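Local coordinates for protein synthesis inhibitor I (Hordeum vulgare, PDB 4FBC) that belongs to the ribosome-inactivating proteins of plants and inhibits protein synthesis, at residues A[33-38]-A[176-181]. The protein carries 3 engineered substitutions. Residues are numbered along the deposited sequence; the frame is centred on the assembly and turned at random.
With AMP (adenosine monophosphate), chain E.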
ATOM      1  N   ALA A  33       6.900   4.282  -7.866  1.00 13.17           N
ATOM      2  CA  ALA A  33       8.288   3.883  -7.658  1.00 15.26           C
ATOM      3  C   ALA A  33       8.978   4.701  -6.563  1.00 15.05           C
ATOM      4  O   ALA A  33       9.838   4.194  -5.833  1.00 15.94           O
ATOM      5  CB  ALA A  33       9.072   3.971  -8.978  1.00 17.76           C
ATOM      6  N   GLY A  34       8.593   5.963  -6.446  1.00 14.18           N
ATOM      7  CA  GLY A  34       9.213   6.864  -5.486  1.00 15.39           C
ATOM      8  C   GLY A  34       8.800   6.493  -4.073  1.00 14.45           C
ATOM      9  O   GLY A  34       9.613   6.587  -3.148  1.00 16.00           O
ATOM     10  N   ILE A  35       7.545   6.078  -3.909  1.00 14.23           N
ATOM     11  CA  ILE A  35       7.075   5.547  -2.618  1.00 13.31           C
ATOM     12  C   ILE A  35       7.892   4.316  -2.215  1.00 15.69           C
ATOM     13  O   ILE A  35       8.392   4.236  -1.086  1.00 13.94           O
ATOM     14  CB  ILE A  35       5.567   5.209  -2.624  1.00 16.66           C
ATOM     15  CG1 ILE A  35       4.749   6.483  -2.869  1.00 14.90           C
ATOM     16  CG2 ILE A  35       5.152   4.571  -1.290  1.00 14.55           C
ATOM     17  CD1 ILE A  35       3.265   6.272  -3.060  1.00 17.07           C
ATOM     18  N   ARG A  36       8.035   3.354  -3.126  1.00 13.28           N
ATOM     19  CA  ARG A  36       8.814   2.162  -2.821  1.00 15.87           C
ATOM     20  C   ARG A  36      10.232   2.534  -2.426  1.00 15.39           C
ATOM     21  O   ARG A  36      10.782   1.993  -1.472  1.00 13.24           O
ATOM     22  CB  ARG A  36       8.869   1.232  -4.030  1.00 13.78           C
ATOM     23  CG  ARG A  36       7.530   0.682  -4.450  1.00 12.61           C
ATOM     24  CD  ARG A  36       7.684  -0.018  -5.803  1.00 12.97           C
ATOM     25  NE  ARG A  36       6.413  -0.562  -6.249  1.00 11.62           N
ATOM     26  CZ  ARG A  36       6.152  -0.868  -7.512  1.00 13.02           C
ATOM     27  NH1 ARG A  36       7.087  -0.671  -8.448  1.00 12.62           N
ATOM     28  NH2 ARG A  36       4.959  -1.344  -7.837  1.00 12.51           N
ATOM     29  N   ASN A  37      10.817   3.473  -3.165  1.00 14.64           N
ATOM     30  CA  ASN A  37      12.202   3.868  -2.952  1.00 14.72           C
ATOM     31  C   ASN A  37      12.402   4.511  -1.579  1.00 15.41           C
ATOM     32  O   ASN A  37      13.359   4.193  -0.874  1.00 17.73           O
ATOM     33  CB  ASN A  37      12.671   4.811  -4.065  1.00 18.06           C
ATOM     34  CG  ASN A  37      14.098   5.289  -3.862  1.00 23.20           C
ATOM     35  OD1 ASN A  37      14.330   6.455  -3.544  1.00 25.40           O
ATOM     36  ND2 ASN A  37      15.064   4.388  -4.039  1.00 23.79           N
ATOM     37  N   LYS A  38      11.489   5.397  -1.194  1.00 15.14           N
ATOM     38  CA  LYS A  38      11.591   6.061   0.102  1.00 15.46           C
ATOM     39  C   LYS A  38      11.265   5.156   1.296  1.00 16.81           C
ATOM     40  O   LYS A  38      11.687   5.440   2.423  1.00 17.53           O
ATOM     41  CB  LYS A  38      10.751   7.340   0.125  1.00 17.84           C
ATOM     42  CG  LYS A  38      11.302   8.417  -0.817  1.00 22.05           C
ATOM     43  CD  LYS A  38      10.634   9.758  -0.590  1.00 26.73           C
ATOM     44  CE  LYS A  38      11.438  10.878  -1.243  1.00 31.32           C
ATOM     45  NZ  LYS A  38      10.781  12.205  -1.043  1.00 32.17           N
ATOM     46  N   GLU A 176      -1.817  -1.119  -2.640  1.00 14.09           N
ATOM     47  CA  GLU A 176      -1.519  -2.387  -3.300  1.00 14.44           C
ATOM     48  C   GLU A 176      -0.621  -2.151  -4.508  1.00 15.63           C
ATOM     49  O   GLU A 176       0.235  -2.981  -4.828  1.00 14.57           O
ATOM     50  CB  GLU A 176      -2.791  -3.145  -3.715  1.00 15.42           C
ATOM     51  CG  GLU A 176      -3.842  -3.335  -2.602  1.00 14.29           C
ATOM     52  CD  GLU A 176      -3.319  -4.054  -1.354  1.00 18.22           C
ATOM     53  OE1 GLU A 176      -2.215  -4.643  -1.386  1.00 18.97           O
ATOM     54  OE2 GLU A 176      -4.039  -4.033  -0.324  1.00 19.66           O
ATOM     55  N   ALA A 177      -0.818  -1.011  -5.164  1.00 14.56           N
ATOM     56  CA  ALA A 177       0.052  -0.608  -6.274  1.00 15.30           C
ATOM     57  C   ALA A 177       1.504  -0.499  -5.807  1.00 13.67           C
ATOM     58  O   ALA A 177       2.425  -0.937  -6.496  1.00 13.05           O
ATOM     59  CB  ALA A 177      -0.418   0.712  -6.841  1.00 14.61           C
ATOM     60  N   THR A 178       1.713   0.094  -4.638  1.00 13.93           N
ATOM     61  CA  THR A 178       3.062   0.182  -4.068  1.00 13.15           C
ATOM     62  C   THR A 178       3.628  -1.217  -3.794  1.00 13.72           C
ATOM     63  O   THR A 178       4.779  -1.523  -4.135  1.00 11.92           O
ATOM     64  CB  THR A 178       3.048   1.042  -2.784  1.00 13.93           C
ATOM     65  OG1 THR A 178       2.674   2.391  -3.110  1.00 16.17           O
ATOM     66  CG2 THR A 178       4.407   1.051  -2.117  1.00 14.06           C
ATOM     67  N   ARG A 179       2.812  -2.083  -3.193  1.00 13.40           N
ATOM     68  CA  ARG A 179       3.262  -3.428  -2.854  1.00 12.55           C
ATOM     69  C   ARG A 179       3.585  -4.319  -4.050  1.00 13.82           C
ATOM     70  O   ARG A 179       4.482  -5.157  -3.970  1.00 12.64           O
ATOM     71  CB  ARG A 179       2.210  -4.130  -2.004  1.00 14.55           C
ATOM     72  CG  ARG A 179       2.130  -3.605  -0.578  1.00 16.26           C
ATOM     73  CD  ARG A 179       0.847  -4.086   0.067  1.00 16.67           C
ATOM     74  NE  ARG A 179       0.756  -3.688   1.476  1.00 16.43           N
ATOM     75  CZ  ARG A 179      -0.389  -3.469   2.113  1.00 20.71           C
ATOM     76  NH1 ARG A 179      -1.539  -3.607   1.469  1.00 17.16           N
ATOM     77  NH2 ARG A 179      -0.385  -3.127   3.399  1.00 18.48           N
ATOM     78  N   PHE A 180       2.847  -4.156  -5.144  1.00 11.72           N
ATOM     79  CA  PHE A 180       2.919  -5.094  -6.267  1.00 12.86           C
ATOM     80  C   PHE A 180       3.114  -4.422  -7.611  1.00 10.43           C
ATOM     81  O   PHE A 180       2.341  -3.537  -7.978  1.00 12.88           O
ATOM     82  CB  PHE A 180       1.636  -5.931  -6.346  1.00 13.81           C
ATOM     83  CG  PHE A 180       1.398  -6.767  -5.138  1.00 13.72           C
ATOM     84  CD1 PHE A 180       2.129  -7.930  -4.936  1.00 15.62           C
ATOM     85  CD2 PHE A 180       0.462  -6.379  -4.192  1.00 18.18           C
ATOM     86  CE1 PHE A 180       1.920  -8.700  -3.800  1.00 14.53           C
ATOM     87  CE2 PHE A 180       0.251  -7.141  -3.061  1.00 15.32           C
ATOM     88  CZ  PHE A 180       0.980  -8.302  -2.873  1.00 13.56           C
ATOM     89  N   GLN A 181       4.136  -4.860  -8.341  1.00 11.53           N
ATOM     90  CA  GLN A 181       4.381  -4.364  -9.703  1.00 12.34           C
ATOM     91  C   GLN A 181       3.263  -4.775 -10.647  1.00 15.69           C
ATOM     92  O   GLN A 181       3.004  -4.109 -11.655  1.00 13.91           O
ATOM     93  CB  GLN A 181       5.719  -4.890 -10.240  1.00 12.23           C
ATOM     94  CG  GLN A 181       6.927  -4.536  -9.369  1.00 11.52           C
ATOM     95  CD  GLN A 181       8.230  -4.664 -10.128  1.00 13.72           C
ATOM     96  OE1 GLN A 181       8.487  -3.899 -11.061  1.00 17.11           O
ATOM     97  NE2 GLN A 181       9.057  -5.634  -9.746  1.00 12.82           N
TER
HETATM   98  P   AMP E 301      -3.967  -8.627   8.968  1.00 64.40           P
HETATM   99  O1P AMP E 301      -5.442  -8.328   9.153  1.00 54.92           O
HETATM  100  O2P AMP E 301      -3.495 -10.053   9.161  1.00 55.05           O
HETATM  101  O3P AMP E 301      -3.148  -7.702   9.846  1.00 44.30           O
HETATM  102  O5' AMP E 301      -3.492  -8.094   7.542  1.00 47.54           O
HETATM  103  C5' AMP E 301      -3.374  -8.970   6.428  1.00 42.52           C
HETATM  104  C4' AMP E 301      -3.051  -8.208   5.166  1.00 33.85           C
HETATM  105  O4' AMP E 301      -4.183  -7.376   4.799  1.00 37.03           O
HETATM  106  C3' AMP E 301      -1.884  -7.231   5.264  1.00 36.45           C
HETATM  107  O3' AMP E 301      -0.618  -7.857   5.111  1.00 36.58           O
HETATM  108  C2' AMP E 301      -2.200  -6.211   4.178  1.00 34.10           C
HETATM  109  O2' AMP E 301      -1.821  -6.713   2.896  1.00 29.63           O
HETATM  110  C1' AMP E 301      -3.732  -6.156   4.248  1.00 33.88           C
HETATM  111  N9  AMP E 301      -4.226  -5.046   5.098  1.00 30.22           N
HETATM  112  C8  AMP E 301      -4.879  -5.177   6.278  1.00 32.33           C
HETATM  113  N7  AMP E 301      -5.213  -3.970   6.807  1.00 31.81           N
HETATM  114  C5  AMP E 301      -4.777  -3.024   5.945  1.00 27.44           C
HETATM  115  C6  AMP E 301      -4.807  -1.538   5.877  1.00 27.68           C
HETATM  116  N6  AMP E 301      -5.382  -0.805   6.868  1.00 24.52           N
HETATM  117  N1  AMP E 301      -4.242  -0.943   4.790  1.00 23.20           N
HETATM  118  C2  AMP E 301      -3.663  -1.663   3.804  1.00 21.64           C
HETATM  119  N3  AMP E 301      -3.606  -3.009   3.797  1.00 25.91           N
HETATM  120  C4  AMP E 301      -4.140  -3.737   4.818  1.00 30.31           C
HETATM  121  O   HOH W   1       6.789  -1.439 -11.143  1.00 18.37           O
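Arg36 of helix 25-39 and Thr178 in the last turn of helix 157-179 bring the two backbones to 6.2 Å between their CA atoms. The Arg36 chain runs extended from CG to NE, sliding past Thr178 in the opposite direction, and its guanidinium meets backbone carbonyls with its edge. NE donates to Thr178 O at 2.8 Å, nearly in the guanidinium plane, with an N-H...O angle of 159°. NH2 reaches Ala177 O at 2.9 Å, nearly along that carbonyl's axis, and is also hydrogen-bonded to Ser184 OG. NH1 is joined by a water to OE1 of Gln181, whose amide plane is turned 70° from the guanidinium. Beside this polar grip, Ile35 crosses Thr178 at about a right angle, CG2 to CG2 at 3.7 Å, and Arg36 CG lies 3.9 Å from the same methyl. Thr178 OG1 is bonded back to Val174 O in its own helix. Arg179 starts away from helix 25-39 and forms a salt bridge with Glu176, NH1 to OE1 at 3.1 Å. The same NH1 donates to N3 of adenosine monophosphate at 3.2 Å, while Trp214 makes a cation-pi contact with Arg179. Two carbonyls at the C-terminal end of helix 157-179, where the negative end of the helix dipole would be expected, thus receive a buried arginine, an arrangement that probably stabilises its positive charge and fixes the backbone just before ligand-binding Arg179.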